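Local coordinates for protein dephospho-CoA kinase (Campylobacter jejuni subsp. jejuni serotype O:2, PDB 4ZO4) that probably catalyses the last step of coenzyme A biosynthesis, the ATP-dependent phosphorylation of the 3'-hydroxyl group of dephospho-CoA, at residues F54-S58 with I77-E83; D44-L50 with L63-I69; I118-F122 with D167-K171; T92-R97 with F122-Y127. All blocks are in the same frame, centred on the assembly; numbering follows the deposited sequence.

Interaction 1: residues F54-S58 with I77-E83; sequences FSPFS and IVFNNKE
Two aromatic knobs set against the end of a helix show how a short turn fits its neighbour by shape. Residues 54-58 leave helix 47-54 through a 3-10 turn at 55-57, Phe57 N bonded to Phe54 O at 2.8 Å; residues 77-83 run from the last turn of helix 71-80 across Asn81 into helix 82-109. The backbones come closest at Phe57 and Ile77, CA atoms 6.7 Å apart. Both phenylalanines take chi1 m and straddle the Ile77 bump: CG2 of Ile77 lies 3.7 Å from Phe57 CB and 4.2 Å from Phe54 CD1, while Phe54 CE1 reaches Val78 CG1 at 4.3 Å. Ile77 CD1 lies 3.9 Å from Phe54 O and 4.1 Å from Ser58 CB. Phe57 CZ comes 3.4 Å from Glu83 OE2, a carboxylate bound by Arg161 (salt bridge) and Ser164 (hydrogen bond) of the second subunit. Asn81 OD1 accepts hydrogen bonds from Ala84 N and, weakly at 2.9 Å, Glu83 N: the N-cap of helix 82-109, at a helix-to-helix corner.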
loop_
_atom_site.group_PDB
_atom_site.type_symbol
_atom_site.label_atom_id
_atom_site.label_comp_id
_atom_site.label_asym_id
_atom_site.label_seq_id
_atom_site.Cartn_x
_atom_site.Cartn_y
_atom_site.Cartn_z
ATOM N N PHE A 54 2.239 20.861 9.476
ATOM C CA PHE A 54 1.221 20.773 8.409
ATOM C C PHE A 54 0.838 22.067 7.697
ATOM O O PHE A 54 0.370 22.028 6.564
ATOM C CB PHE A 54 -0.031 20.116 8.955
ATOM C CG PHE A 54 0.142 18.665 9.202
ATOM C CD1 PHE A 54 0.066 17.765 8.161
ATOM C CD2 PHE A 54 0.455 18.202 10.457
ATOM C CE1 PHE A 54 0.258 16.416 8.374
ATOM C CE2 PHE A 54 0.641 16.855 10.677
ATOM C CZ PHE A 54 0.554 15.961 9.630
ATOM N N SER A 55 1.006 23.203 8.358
ATOM C CA SER A 55 0.724 24.495 7.737
ATOM C C SER A 55 1.340 24.637 6.350
ATOM O O SER A 55 0.676 25.172 5.468
ATOM C CB SER A 55 1.146 25.674 8.627
ATOM O OG SER A 55 2.544 25.714 8.830
ATOM N N PRO A 56 2.572 24.135 6.126
ATOM C CA PRO A 56 3.069 24.253 4.722
ATOM C C PRO A 56 2.287 23.495 3.630
ATOM O O PRO A 56 2.686 23.546 2.466
ATOM C CB PRO A 56 4.521 23.705 4.789
ATOM C CG PRO A 56 4.663 23.034 6.107
ATOM C CD PRO A 56 3.626 23.654 7.039
ATOM N N PHE A 57 1.228 22.765 3.995
ATOM C CA PHE A 57 0.398 22.053 3.015
ATOM C C PHE A 57 -0.832 22.838 2.594
ATOM O O PHE A 57 -1.490 22.484 1.613
ATOM C CB PHE A 57 -0.059 20.717 3.571
ATOM C CG PHE A 57 1.034 19.725 3.709
ATOM C CD1 PHE A 57 1.462 18.999 2.612
ATOM C CD2 PHE A 57 1.625 19.494 4.938
ATOM C CE1 PHE A 57 2.471 18.060 2.742
ATOM C CE2 PHE A 57 2.625 18.548 5.080
ATOM C CZ PHE A 57 3.052 17.836 3.983
ATOM N N SER A 58 -1.150 23.883 3.347
ATOM C CA SER A 58 -2.343 24.665 3.106
ATOM C C SER A 58 -2.011 26.128 3.265
ATOM O O SER A 58 -1.009 26.487 3.872
ATOM C CB SER A 58 -3.440 24.272 4.091
ATOM O OG SER A 58 -4.576 25.113 3.956
ATOM N N ILE A 77 -6.242 17.929 4.379
ATOM C CA ILE A 77 -4.841 17.932 3.992
ATOM C C ILE A 77 -4.378 16.498 3.735
ATOM O O ILE A 77 -3.826 16.199 2.679
ATOM C CB ILE A 77 -3.953 18.576 5.073
ATOM C CG1 ILE A 77 -4.106 20.085 5.075
ATOM C CG2 ILE A 77 -2.497 18.225 4.856
ATOM C CD1 ILE A 77 -3.273 20.757 6.139
ATOM N N VAL A 78 -4.637 15.621 4.704
ATOM C CA VAL A 78 -4.147 14.240 4.642
ATOM C C VAL A 78 -4.951 13.425 3.625
ATOM O O VAL A 78 -4.477 12.423 3.106
ATOM C CB VAL A 78 -4.140 13.506 6.041
ATOM C CG1 VAL A 78 -3.083 14.090 6.948
ATOM C CG2 VAL A 78 -5.500 13.555 6.710
ATOM N N PHE A 79 -6.173 13.824 3.350
ATOM C CA PHE A 79 -6.880 13.167 2.262
ATOM C C PHE A 79 -6.257 13.590 0.914
ATOM O O PHE A 79 -6.046 12.753 0.047
ATOM C CB PHE A 79 -8.383 13.467 2.305
ATOM C CG PHE A 79 -9.136 12.890 1.141
ATOM C CD1 PHE A 79 -9.385 11.513 1.058
ATOM C CD2 PHE A 79 -9.569 13.720 0.099
ATOM C CE1 PHE A 79 -10.055 10.981 -0.039
ATOM C CE2 PHE A 79 -10.240 13.188 -0.995
ATOM C CZ PHE A 79 -10.482 11.817 -1.065
ATOM N N ASN A 80 -5.931 14.869 0.760
ATOM C CA ASN A 80 -5.311 15.378 -0.489
ATOM C C ASN A 80 -3.824 15.132 -0.661
ATOM O O ASN A 80 -3.285 15.364 -1.740
ATOM C CB ASN A 80 -5.497 16.887 -0.595
ATOM C CG ASN A 80 -6.945 17.281 -0.616
ATOM O OD1 ASN A 80 -7.805 16.522 -1.069
ATOM N ND2 ASN A 80 -7.232 18.461 -0.093
ATOM N N ASN A 81 -3.148 14.695 0.393
ATOM C CA ASN A 81 -1.701 14.613 0.348
ATOM C C ASN A 81 -1.201 13.376 1.039
ATOM O O ASN A 81 -1.435 13.172 2.243
ATOM C CB ASN A 81 -1.119 15.856 0.993
ATOM C CG ASN A 81 0.314 16.054 0.650
ATOM O OD1 ASN A 81 1.188 15.325 1.128
ATOM N ND2 ASN A 81 0.581 17.052 -0.180
ATOM N N LYS A 82 -0.517 12.549 0.260
ATOM C CA LYS A 82 0.089 11.298 0.715
ATOM C C LYS A 82 1.192 11.532 1.763
ATOM O O LYS A 82 1.335 10.790 2.729
ATOM C CB LYS A 82 0.653 10.556 -0.502
ATOM C CG LYS A 82 0.831 9.049 -0.373
ATOM C CD LYS A 82 1.135 8.430 -1.740
ATOM C CE LYS A 82 1.403 6.929 -1.669
ATOM N NZ LYS A 82 1.572 6.321 -3.023
ATOM N N GLU A 83 1.961 12.579 1.571
ATOM C CA GLU A 83 3.066 12.882 2.448
ATOM C C GLU A 83 2.516 13.329 3.781
ATOM O O GLU A 83 3.059 12.979 4.830
ATOM C CB GLU A 83 3.947 13.990 1.835
ATOM C CG GLU A 83 5.183 14.350 2.651
ATOM C CD GLU A 83 5.665 15.778 2.435
ATOM O OE1 GLU A 83 5.662 16.237 1.276
ATOM O OE2 GLU A 83 6.054 16.435 3.429
#

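Interaction 2: residues D44-L50 with L63-I69; sequences DENALEL and LKKEKKI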
loop_
_atom_site.group_PDB
_atom_site.type_symbol
_atom_site.label_atom_id
_atom_site.label_comp_id
_atom_site.label_asym_id
_atom_site.label_seq_id
_atom_site.Cartn_x
_atom_site.Cartn_y
_atom_site.Cartn_z
ATOM N N ASP A 44 -5.172 17.638 19.969
ATOM C CA ASP A 44 -5.284 18.886 20.730
ATOM C C ASP A 44 -4.097 19.131 21.645
ATOM O O ASP A 44 -3.707 20.274 21.838
ATOM C CB ASP A 44 -6.565 18.909 21.575
ATOM C CG ASP A 44 -7.842 19.113 20.746
ATOM O OD1 ASP A 44 -7.941 20.112 19.995
ATOM O OD2 ASP A 44 -8.768 18.290 20.880
ATOM N N GLU A 45 -3.529 18.094 22.256
ATOM C CA GLU A 45 -2.347 18.313 23.123
ATOM C C GLU A 45 -1.160 18.756 22.298
ATOM O O GLU A 45 -0.281 19.398 22.815
ATOM C CB GLU A 45 -1.929 17.049 23.872
ATOM C CG GLU A 45 -2.825 16.641 25.035
ATOM C CD GLU A 45 -2.469 15.260 25.577
ATOM O OE1 GLU A 45 -1.269 15.034 25.889
ATOM O OE2 GLU A 45 -3.389 14.403 25.682
ATOM N N ASN A 46 -1.125 18.357 21.023
ATOM C CA ASN A 46 -0.019 18.679 20.109
ATOM C C ASN A 46 -0.508 19.561 18.998
ATOM O O ASN A 46 -0.276 19.285 17.826
ATOM C CB ASN A 46 0.562 17.402 19.520
ATOM C CG ASN A 46 1.192 16.550 20.575
ATOM O OD1 ASN A 46 2.276 16.860 21.031
ATOM N ND2 ASN A 46 0.482 15.514 21.026
ATOM N N ALA A 47 -1.195 20.628 19.377
ATOM C CA ALA A 47 -1.835 21.492 18.416
ATOM C C ALA A 47 -0.806 22.439 17.806
ATOM O O ALA A 47 -0.795 22.619 16.597
ATOM C CB ALA A 47 -2.990 22.251 19.058
ATOM N N LEU A 48 0.065 23.027 18.620
ATOM C CA LEU A 48 1.091 23.907 18.048
ATOM C C LEU A 48 2.073 23.157 17.146
ATOM O O LEU A 48 2.394 23.639 16.055
ATOM C CB LEU A 48 1.859 24.691 19.120
ATOM C CG LEU A 48 1.078 25.844 19.760
ATOM C CD1 LEU A 48 1.955 26.616 20.740
ATOM C CD2 LEU A 48 0.495 26.776 18.705
ATOM N N GLU A 49 2.561 21.999 17.570
ATOM C CA GLU A 49 3.547 21.321 16.732
ATOM C C GLU A 49 2.942 20.935 15.383
ATOM O O GLU A 49 3.560 21.126 14.348
ATOM C CB GLU A 49 4.229 20.145 17.438
ATOM C CG GLU A 49 5.566 20.547 18.068
ATOM C CD GLU A 49 6.586 21.137 17.042
ATOM O OE1 GLU A 49 7.356 22.092 17.392
ATOM O OE2 GLU A 49 6.612 20.649 15.874
ATOM N N LEU A 50 1.705 20.464 15.399
ATOM C CA LEU A 50 0.995 20.080 14.178
ATOM C C LEU A 50 0.811 21.273 13.209
ATOM O O LEU A 50 0.994 21.157 11.992
ATOM C CB LEU A 50 -0.362 19.447 14.538
ATOM C CG LEU A 50 -0.371 18.035 15.161
ATOM C CD1 LEU A 50 -1.667 17.758 15.917
ATOM C CD2 LEU A 50 -0.187 16.971 14.079
ATOM N N LEU A 63 -4.978 26.057 13.164
ATOM C CA LEU A 63 -5.462 26.485 14.474
ATOM C C LEU A 63 -6.795 27.230 14.352
ATOM O O LEU A 63 -6.923 28.181 13.575
ATOM C CB LEU A 63 -4.413 27.336 15.200
ATOM C CG LEU A 63 -3.052 26.640 15.363
ATOM C CD1 LEU A 63 -2.080 27.509 16.152
ATOM C CD2 LEU A 63 -3.197 25.267 16.009
ATOM N N LYS A 64 -7.772 26.759 15.131
ATOM C CA LYS A 64 -9.161 27.224 15.105
ATOM C C LYS A 64 -9.357 28.363 16.078
ATOM O O LYS A 64 -9.985 29.377 15.760
ATOM C CB LYS A 64 -10.080 26.061 15.491
ATOM C CG LYS A 64 -11.553 26.261 15.167
ATOM C CD LYS A 64 -12.253 24.952 14.791
ATOM C CE LYS A 64 -12.730 24.158 16.011
ATOM N NZ LYS A 64 -13.314 22.829 15.626
ATOM N N LYS A 65 -8.834 28.181 17.281
ATOM C CA LYS A 65 -8.948 29.194 18.304
ATOM C C LYS A 65 -7.737 29.074 19.219
ATOM O O LYS A 65 -6.616 29.358 18.784
ATOM C CB LYS A 65 -10.298 29.076 19.046
ATOM C CG LYS A 65 -10.566 30.197 20.056
ATOM C CD LYS A 65 -11.819 29.943 20.904
ATOM C CE LYS A 65 -11.658 30.556 22.318
ATOM N NZ LYS A 65 -12.947 30.493 23.092
ATOM N N GLU A 66 -7.942 28.627 20.455
ATOM C CA GLU A 66 -6.914 28.740 21.475
ATOM C C GLU A 66 -6.175 27.432 21.554
ATOM O O GLU A 66 -6.491 26.564 22.373
ATOM C CB GLU A 66 -7.511 29.143 22.824
ATOM C CG GLU A 66 -7.908 30.614 22.857
ATOM C CD GLU A 66 -8.409 31.066 24.207
ATOM O OE1 GLU A 66 -9.250 31.998 24.238
ATOM O OE2 GLU A 66 -7.970 30.488 25.230
ATOM N N LYS A 67 -5.193 27.307 20.669
ATOM C CA LYS A 67 -4.400 26.102 20.549
ATOM C C LYS A 67 -5.293 24.868 20.389
ATOM O O LYS A 67 -5.148 23.866 21.096
ATOM C CB LYS A 67 -3.411 25.994 21.720
ATOM C CG LYS A 67 -2.225 26.942 21.544
ATOM C CD LYS A 67 -1.313 27.024 22.760
ATOM C CE LYS A 67 -1.628 28.229 23.646
ATOM N NZ LYS A 67 -0.557 28.472 24.657
ATOM N N LYS A 68 -6.228 24.971 19.447
ATOM C CA LYS A 68 -7.076 23.855 19.062
ATOM C C LYS A 68 -6.862 23.596 17.571
ATOM O O LYS A 68 -6.550 24.526 16.833
ATOM C CB LYS A 68 -8.548 24.177 19.362
ATOM C CG LYS A 68 -9.145 23.379 20.506
ATOM C CD LYS A 68 -10.599 23.764 20.768
ATOM C CE LYS A 68 -11.464 22.541 21.107
ATOM N NZ LYS A 68 -12.560 22.904 22.069
ATOM N N ILE A 69 -7.018 22.341 17.145
ATOM C CA ILE A 69 -6.760 21.935 15.750
ATOM C C ILE A 69 -8.081 21.885 14.983
ATOM O O ILE A 69 -9.045 21.243 15.421
ATOM C CB ILE A 69 -6.039 20.554 15.668
ATOM C CG1 ILE A 69 -4.522 20.719 15.715
ATOM C CG2 ILE A 69 -6.411 19.776 14.412
ATOM C CD1 ILE A 69 -3.884 21.038 14.380
#
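This contact illustrates how an irregular loop can be packed onto a helix-to-helix junction, here in the helical region outside the central parallel sheet of a P-loop kinase. Residues 44-50 pass from helix 35-45 into helix 47-54 with Asn46 at the break, and residues 63-69 form part of the loop that leads to helix 71-80. The CA atoms of Asp44 and Lys68 are 5.5 Å apart, those of Ala47 and Ile69 5.6 Å.

Apolar packing does most of the work. The small Ala47 side chain leaves room for the loop to come close: its CB lies 4.0 Å from Ile69 CG1 and 4.3 Å from Leu63 CD2. One turn further along the helix, Leu50 CB meets Ile69 CD1 at 3.9 Å, and Leu50 also leans on Leu88 and Phe91 of helix 82-109. Towards the solvent, Leu48 CD2 touches Leu63 CD1 at 3.7 Å and Leu48 CD1 rests on the aliphatic Lys67 CD at 3.9 Å.

The polar groups add van der Waals proximity without bonding across the contact. Asp44 OD1 sits 3.5 Å from Lys68 CG, and the tightest approach is made by a methyl group, with Ala47 CB 3.4 Å from Lys67 O.

Interaction 3: residues I118-F122 with D167-K171; sequences IPLFF and DIEEK
Residues 118-122 form an irregular run in the loop that follows strand 114-117: extended at Ile118 and Pro119, helical in phi/psi at Leu120 (-49/-45), then bent at Phe121 (-103/50) before Phe122 extends again. Residues 167-171 are helical, near the end of helix 155-172, with Lys171 N bonded to Asp167 O at 3.0 Å. Leu120 and Ile168 provide the nearest CA pair, 7.8 Å apart, so the backbones stay separate and side chains bridge the gap.

Leu120, chi1 t and chi2 p, points at the helix and places CD2 3.8 Å from Ile168 CG1 and CD1 3.5 Å from Lys171 CG. Phe121, chi1 m with chi2 88°, brings its ring edge to the helix backbone: CZ is 3.7 Å from Ile168 N and 3.8 Å from Asp167 C, while CE1 lies 4.0 Å from Ile168 CG1. Lys171 extends away from the helix, its CE reaching Phe121 CD2 at 3.6 Å.

Asp167 turns its carboxylate to Lys86 of the second subunit in a salt bridge. The Leu120 side chain lies about 7 Å from that of Lys18, a predicted ATP-binding residue. Between the two segments the contact is van der Waals packing, with no polar bond.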
loop_
_atom_site.group_PDB
_atom_site.type_symbol
_atom_site.label_atom_id
_atom_site.label_comp_id
_atom_site.label_asym_id
_atom_site.label_seq_id
_atom_site.Cartn_x
_atom_site.Cartn_y
_atom_site.Cartn_z
ATOM N N ILE A 118 -12.386 0.069 21.316
ATOM C CA ILE A 118 -11.444 0.329 20.202
ATOM C C ILE A 118 -12.029 -0.001 18.823
ATOM O O ILE A 118 -12.600 -1.069 18.636
ATOM C CB ILE A 118 -10.126 -0.440 20.434
ATOM C CG1 ILE A 118 -9.059 -0.060 19.407
ATOM C CG2 ILE A 118 -10.348 -1.935 20.406
ATOM C CD1 ILE A 118 -7.693 -0.661 19.682
ATOM N N PRO A 119 -11.918 0.926 17.853
ATOM C CA PRO A 119 -12.285 0.618 16.454
ATOM C C PRO A 119 -11.531 -0.552 15.875
ATOM O O PRO A 119 -10.321 -0.651 16.025
ATOM C CB PRO A 119 -11.917 1.881 15.687
ATOM C CG PRO A 119 -11.822 2.983 16.704
ATOM C CD PRO A 119 -11.585 2.347 18.045
ATOM N N LEU A 120 -12.255 -1.440 15.213
ATOM C CA LEU A 120 -11.707 -2.731 14.816
ATOM C C LEU A 120 -10.366 -2.597 14.124
ATOM O O LEU A 120 -9.470 -3.368 14.432
ATOM C CB LEU A 120 -12.709 -3.515 13.950
ATOM C CG LEU A 120 -12.352 -4.933 13.471
ATOM C CD1 LEU A 120 -11.966 -5.848 14.621
ATOM C CD2 LEU A 120 -13.494 -5.553 12.680
ATOM N N PHE A 121 -10.215 -1.645 13.192
ATOM C CA PHE A 121 -8.941 -1.523 12.445
ATOM C C PHE A 121 -8.060 -0.372 12.935
ATOM O O PHE A 121 -7.555 0.404 12.159
ATOM C CB PHE A 121 -9.202 -1.421 10.940
ATOM C CG PHE A 121 -9.910 -2.612 10.371
ATOM C CD1 PHE A 121 -11.300 -2.670 10.367
ATOM C CD2 PHE A 121 -9.187 -3.672 9.835
ATOM C CE1 PHE A 121 -11.955 -3.762 9.851
ATOM C CE2 PHE A 121 -9.837 -4.769 9.323
ATOM C CZ PHE A 121 -11.226 -4.817 9.336
ATOM N N PHE A 122 -7.846 -0.297 14.239
ATOM C CA PHE A 122 -7.144 0.811 14.861
ATOM C C PHE A 122 -5.709 0.553 14.646
ATOM O O PHE A 122 -5.295 -0.586 14.612
ATOM C CB PHE A 122 -7.398 0.823 16.362
ATOM C CG PHE A 122 -7.241 2.164 17.017
ATOM C CD1 PHE A 122 -6.377 2.322 18.068
ATOM C CD2 PHE A 122 -8.006 3.251 16.610
ATOM C CE1 PHE A 122 -6.266 3.536 18.704
ATOM C CE2 PHE A 122 -7.887 4.482 17.227
ATOM C CZ PHE A 122 -7.013 4.621 18.276
ATOM N N ASP A 167 -12.680 -8.172 5.087
ATOM C CA ASP A 167 -11.656 -7.793 6.036
ATOM C C ASP A 167 -12.120 -7.979 7.515
ATOM O O ASP A 167 -11.385 -8.565 8.317
ATOM C CB ASP A 167 -11.151 -6.368 5.700
ATOM C CG ASP A 167 -10.474 -6.314 4.305
ATOM O OD1 ASP A 167 -9.998 -7.377 3.881
ATOM O OD2 ASP A 167 -10.441 -5.262 3.619
ATOM N N ILE A 168 -13.332 -7.528 7.856
ATOM C CA ILE A 168 -13.891 -7.755 9.197
ATOM C C ILE A 168 -13.813 -9.241 9.608
ATOM O O ILE A 168 -13.307 -9.569 10.704
ATOM C CB ILE A 168 -15.351 -7.264 9.311
ATOM C CG1 ILE A 168 -15.399 -5.738 9.405
ATOM C CG2 ILE A 168 -16.006 -7.794 10.577
ATOM C CD1 ILE A 168 -16.761 -5.160 9.087
ATOM N N GLU A 169 -14.295 -10.139 8.750
ATOM C CA GLU A 169 -14.214 -11.564 9.059
ATOM C C GLU A 169 -12.788 -12.031 9.262
ATOM O O GLU A 169 -12.519 -12.866 10.151
ATOM C CB GLU A 169 -14.831 -12.405 7.968
ATOM C CG GLU A 169 -16.335 -12.286 7.869
ATOM C CD GLU A 169 -16.984 -13.481 7.180
ATOM O OE1 GLU A 169 -18.220 -13.642 7.349
ATOM O OE2 GLU A 169 -16.281 -14.254 6.470
ATOM N N GLU A 170 -11.868 -11.510 8.446
ATOM C CA GLU A 170 -10.438 -11.784 8.664
ATOM C C GLU A 170 -9.971 -11.438 10.057
ATOM O O GLU A 170 -9.140 -12.151 10.624
ATOM C CB GLU A 170 -9.545 -11.033 7.689
ATOM C CG GLU A 170 -8.871 -11.931 6.680
ATOM C CD GLU A 170 -7.919 -12.946 7.291
ATOM O OE1 GLU A 170 -8.069 -14.160 7.003
ATOM O OE2 GLU A 170 -7.012 -12.522 8.048
ATOM N N LYS A 171 -10.479 -10.345 10.613
ATOM C CA LYS A 171 -9.976 -9.888 11.902
ATOM C C LYS A 171 -10.331 -10.833 13.075
ATOM O O LYS A 171 -9.703 -10.794 14.119
ATOM C CB LYS A 171 -10.489 -8.495 12.169
ATOM C CG LYS A 171 -9.489 -7.590 12.842
ATOM C CD LYS A 171 -8.223 -7.393 12.007
ATOM C CE LYS A 171 -7.687 -5.977 12.127
ATOM N NZ LYS A 171 -6.249 -5.980 12.507
#

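Interaction 4: residues T92-R97 with F122-Y127; sequences THPKIR and FESGAY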
loop_
_atom_site.group_PDB
_atom_site.type_symbol
_atom_site.label_atom_id
_atom_site.label_comp_id
_atom_site.label_asym_id
_atom_site.label_seq_id
_atom_site.Cartn_x
_atom_site.Cartn_y
_atom_site.Cartn_z
ATOM N N THR A 92 1.368 10.421 15.223
ATOM C CA THR A 92 0.339 10.141 16.226
ATOM C C THR A 92 0.481 8.760 16.846
ATOM O O THR A 92 0.295 8.584 18.029
ATOM C CB THR A 92 -1.067 10.201 15.606
ATOM O OG1 THR A 92 -1.112 9.395 14.429
ATOM C CG2 THR A 92 -1.429 11.604 15.227
ATOM N N HIS A 93 0.800 7.773 16.020
ATOM C CA HIS A 93 0.876 6.390 16.454
ATOM C C HIS A 93 1.606 6.175 17.782
ATOM O O HIS A 93 1.039 5.564 18.687
ATOM C CB HIS A 93 1.479 5.486 15.375
ATOM C CG HIS A 93 0.594 5.259 14.187
ATOM N ND1 HIS A 93 1.031 4.605 13.049
ATOM C CD2 HIS A 93 -0.696 5.594 13.952
ATOM C CE1 HIS A 93 0.035 4.522 12.183
ATOM N NE2 HIS A 93 -1.018 5.132 12.695
ATOM N N PRO A 94 2.868 6.626 17.906
ATOM C CA PRO A 94 3.512 6.368 19.213
ATOM C C PRO A 94 2.868 7.137 20.398
ATOM O O PRO A 94 2.878 6.654 21.544
ATOM C CB PRO A 94 4.946 6.804 18.984
ATOM C CG PRO A 94 4.896 7.745 17.794
ATOM C CD PRO A 94 3.789 7.247 16.936
ATOM N N LYS A 95 2.283 8.294 20.123
ATOM C CA LYS A 95 1.601 9.096 21.148
ATOM C C LYS A 95 0.303 8.467 21.589
ATOM O O LYS A 95 -0.057 8.520 22.779
ATOM C CB LYS A 95 1.303 10.503 20.630
ATOM C CG LYS A 95 2.528 11.364 20.559
ATOM C CD LYS A 95 2.290 12.595 19.704
ATOM C CE LYS A 95 3.549 13.449 19.531
ATOM N NZ LYS A 95 4.415 13.010 18.386
ATOM N N ILE A 96 -0.404 7.874 20.636
ATOM C CA ILE A 96 -1.643 7.166 20.973
ATOM C C ILE A 96 -1.306 5.879 21.767
ATOM O O ILE A 96 -1.872 5.629 22.845
ATOM C CB ILE A 96 -2.511 6.880 19.728
ATOM C CG1 ILE A 96 -2.804 8.155 18.899
ATOM C CG2 ILE A 96 -3.846 6.360 20.183
ATOM C CD1 ILE A 96 -3.329 7.926 17.484
ATOM N N ARG A 97 -0.347 5.115 21.247
ATOM C CA ARG A 97 0.144 3.887 21.851
ATOM C C ARG A 97 0.609 4.038 23.306
ATOM O O ARG A 97 0.360 3.168 24.129
ATOM C CB ARG A 97 1.290 3.349 20.997
ATOM C CG ARG A 97 1.999 2.090 21.502
ATOM C CD ARG A 97 1.359 0.808 20.981
ATOM N NE ARG A 97 1.927 -0.391 21.601
ATOM C CZ ARG A 97 1.394 -1.607 21.528
ATOM N NH1 ARG A 97 0.257 -1.818 20.866
ATOM N NH2 ARG A 97 1.998 -2.627 22.129
ATOM N N PHE A 122 -7.846 -0.297 14.239
ATOM C CA PHE A 122 -7.144 0.811 14.861
ATOM C C PHE A 122 -5.709 0.553 14.646
ATOM O O PHE A 122 -5.295 -0.586 14.612
ATOM C CB PHE A 122 -7.398 0.823 16.362
ATOM C CG PHE A 122 -7.241 2.164 17.017
ATOM C CD1 PHE A 122 -6.377 2.322 18.068
ATOM C CD2 PHE A 122 -8.006 3.251 16.610
ATOM C CE1 PHE A 122 -6.266 3.536 18.704
ATOM C CE2 PHE A 122 -7.887 4.482 17.227
ATOM C CZ PHE A 122 -7.013 4.621 18.276
ATOM N N GLU A 123 -4.938 1.627 14.584
ATOM C CA GLU A 123 -3.627 1.599 13.999
ATOM C C GLU A 123 -2.463 1.495 14.972
ATOM O O GLU A 123 -1.518 0.734 14.738
ATOM C CB GLU A 123 -3.447 2.863 13.159
ATOM C CG GLU A 123 -4.117 2.810 11.800
ATOM C CD GLU A 123 -3.725 3.973 10.894
ATOM O OE1 GLU A 123 -3.080 4.943 11.366
ATOM O OE2 GLU A 123 -4.069 3.922 9.698
ATOM N N SER A 124 -2.505 2.266 16.045
ATOM C CA SER A 124 -1.254 2.657 16.719
ATOM C C SER A 124 -0.412 1.564 17.409
ATOM O O SER A 124 0.499 1.873 18.176
ATOM C CB SER A 124 -1.536 3.810 17.668
ATOM O OG SER A 124 -1.946 4.932 16.902
ATOM N N GLY A 125 -0.684 0.299 17.104
ATOM C CA GLY A 125 0.127 -0.809 17.582
ATOM C C GLY A 125 -0.654 -2.100 17.474
ATOM O O GLY A 125 -1.825 -2.095 17.062
ATOM N N ALA A 126 0.003 -3.203 17.831
ATOM C CA ALA A 126 -0.631 -4.523 17.878
ATOM C C ALA A 126 -1.078 -4.804 19.310
ATOM O O ALA A 126 -0.291 -5.262 20.144
ATOM C CB ALA A 126 0.330 -5.594 17.388
ATOM N N TYR A 127 -2.353 -4.530 19.582
ATOM C CA TYR A 127 -2.897 -4.571 20.945
ATOM C C TYR A 127 -3.357 -5.958 21.409
ATOM O O TYR A 127 -3.833 -6.103 22.532
ATOM C CB TYR A 127 -4.060 -3.576 21.057
ATOM C CG TYR A 127 -3.657 -2.120 20.826
ATOM C CD1 TYR A 127 -3.139 -1.342 21.865
ATOM C CD2 TYR A 127 -3.802 -1.518 19.564
ATOM C CE1 TYR A 127 -2.781 -0.016 21.661
ATOM C CE2 TYR A 127 -3.432 -0.189 19.343
ATOM C CZ TYR A 127 -2.930 0.555 20.396
ATOM O OH TYR A 127 -2.569 1.861 20.198
#
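Near the predicted ATP site, the loop after strand 114-117 is held to helix 82-109 by a hydrogen bond, histidine to carboxylate, at one end and a cation-pi contact at the other. His93 NE2 donates to Glu123 OE1 at a very short 2.5 Å, and Glu123 OE2 also forms a salt bridge with Lys85 of the second subunit. The backbones converge here, with the CA atoms of His93 and Ser124 4.3 Å apart. In the middle, Ile96 CG2 packs on Phe122 CE1 at 4.0 Å and Ile96 CD1 reaches Ser124 OG at 3.3 Å, a hydroxyl hydrogen-bonded to Asn80 of the second subunit. Arg97 then curls over the loop: its CD is 3.1 Å from Ser124 O, and its CZ stands 4.8 Å from the Tyr127 ring centroid, off-centre over one face. Gly125 leaves space for the guanidinium, as a CB there would collide with Arg97 NH1. Phe122 also touches Ala35 and Asp36, packing against both helices 35-45 and 82-109 in the loop leading to strand 132-136.

How the interactions relate
The four contacts illustrate how a helical region and a nucleotide-binding core are connected in steps. Interactions 1 and 2, with centres 16 Å apart, alternate along the chain and together pack the segment between helices 47-54 and 71-80. Helix 82-109 carries the path onward: it begins in interaction 1 and supplies one side of interaction 4, 21 Å away between centres. Interaction 2 touches interaction 4 directly, Asn46 ND2 lying 3.7 Å from Lys95 CD. Interactions 3 and 4 share Phe122, and their centres are 14 Å apart; both approach the predicted ATP site, whereas interactions 1 and 2 lie away from it. All four reach the second subunit.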